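Local coordinates for dodecin (Thermus thermophilus, PDB 2UX9), which sequesters flavins such as FMN and FAD, and can also bind coenzyme A, probably serving as a cofactor storage protein built as a hollow dodecameric sphere, at residues C[12-15]-C[19-22]. The protein carries 1 engineered substitution. Residues are numbered along the deposited sequence; the frame is centred on the assembly and turned at random.
Sequences GTSE and EAAI
Where Gly12 meets Ala21, the end of a β-strand and the first turn of the following helix come together backbone against backbone, an example of how small residues let a helix lie close on a strand. Gly12 CA stands 3.3 Å from Ala21 O in a CH···O contact with an angle of 149° at the hydrogen; Gly12, having no side chain, lets the carbonyl come this near. The methyl of Ala21 rests against the strand backbone, 3.5 Å from Gly12 O and 3.8 Å from Thr13 C, and the CA atoms of Thr13 and Ala21 are 4.3 Å apart. Ser14 CB, 3.6 Å from Ala21 N, belongs to this tight, buried part. Ser14, itself buried, also reaches its edge, where the methyl of Ala20 is partly open to solvent: OG, swung anti to the backbone N (chi1 180°), lies 3.3 Å from Ala20 CB and is hydrogen-bonded to Glu16 N. The side chain of Thr13 points away from the helix, near the flavin site and about 4 Å from the side chain of FMN-binding Gln57; its OG1 is hydrogen-bonded to Lys3 O of a neighbouring subunit. In the strand-helix-strand-strand dodecin fold, the contact joins strand 4-14 to helix 18-32 across their short connection; strand 52-65 pairs with Gly12 and Ser14 through Val58 and Tyr56, and Val58 also packs against Ala21 and Ile22 of the helix.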
loop_
_atom_site.group_PDB
_atom_site.type_symbol
_atom_site.label_atom_id
_atom_site.label_comp_id
_atom_site.label_asym_id
_atom_site.label_seq_id
_atom_site.Cartn_x
_atom_site.Cartn_y
_atom_site.Cartn_z
ATOM N N GLY C 12 -6.290 -17.824 -12.530
ATOM C CA GLY C 12 -5.876 -18.941 -13.346
ATOM C C GLY C 12 -5.038 -19.875 -12.513
ATOM O O GLY C 12 -4.261 -19.439 -11.657
ATOM N N THR C 13 -5.174 -21.168 -12.751
ATOM C CA THR C 13 -4.342 -22.138 -12.053
ATOM C C THR C 13 -3.689 -23.110 -13.025
ATOM O O THR C 13 -4.224 -23.393 -14.101
ATOM C CB THR C 13 -5.127 -22.935 -10.999
ATOM O OG1 THR C 13 -5.952 -23.933 -11.619
ATOM C CG2 THR C 13 -5.978 -22.017 -10.158
ATOM N N SER C 14 -2.532 -23.624 -12.629
ATOM C CA SER C 14 -1.837 -24.650 -13.392
ATOM C C SER C 14 -0.832 -25.358 -12.519
ATOM O O SER C 14 -0.222 -24.740 -11.658
ATOM C CB SER C 14 -1.114 -24.052 -14.588
ATOM O OG SER C 14 -0.448 -25.086 -15.304
ATOM N N GLU C 15 -0.644 -26.652 -12.757
ATOM C CA GLU C 15 0.425 -27.382 -12.097
ATOM C C GLU C 15 1.779 -27.084 -12.753
ATOM O O GLU C 15 2.822 -27.356 -12.163
ATOM C CB GLU C 15 0.166 -28.893 -12.137
ATOM C CG GLU C 15 -1.115 -29.310 -11.433
ATOM C CD GLU C 15 -1.267 -30.814 -11.296
ATOM O OE1 GLU C 15 -0.606 -31.556 -12.052
ATOM O OE2 GLU C 15 -2.056 -31.258 -10.430
ATOM N N GLU C 19 3.157 -18.868 -16.221
ATOM C CA GLU C 19 2.654 -18.528 -17.557
ATOM C C GLU C 19 1.460 -19.403 -17.896
ATOM O O GLU C 19 0.471 -18.913 -18.414
ATOM C CB GLU C 19 3.747 -18.691 -18.622
ATOM C CG GLU C 19 4.845 -17.629 -18.601
ATOM C CD GLU C 19 5.962 -17.899 -17.603
ATOM O OE1 GLU C 19 5.892 -18.859 -16.820
ATOM O OE2 GLU C 19 6.949 -17.142 -17.597
ATOM N N ALA C 20 1.544 -20.692 -17.578
ATOM C CA ALA C 20 0.440 -21.602 -17.857
ATOM C C ALA C 20 -0.807 -21.204 -17.068
ATOM O O ALA C 20 -1.920 -21.318 -17.583
ATOM C CB ALA C 20 0.842 -23.050 -17.547
ATOM N N ALA C 21 -0.637 -20.738 -15.835
ATOM C CA ALA C 21 -1.787 -20.320 -15.032
ATOM C C ALA C 21 -2.436 -19.061 -15.613
ATOM O O ALA C 21 -3.665 -18.967 -15.730
ATOM C CB ALA C 21 -1.367 -20.094 -13.593
ATOM N N ILE C 22 -1.607 -18.102 -16.022
ATOM C CA ILE C 22 -2.120 -16.909 -16.688
ATOM C C ILE C 22 -2.862 -17.306 -17.967
ATOM O O ILE C 22 -3.973 -16.849 -18.224
ATOM C CB ILE C 22 -0.974 -15.938 -17.012
ATOM C CG1 ILE C 22 -0.388 -15.371 -15.711
ATOM C CG2 ILE C 22 -1.462 -14.814 -17.917
ATOM C CD1 ILE C 22 0.940 -14.654 -15.879
#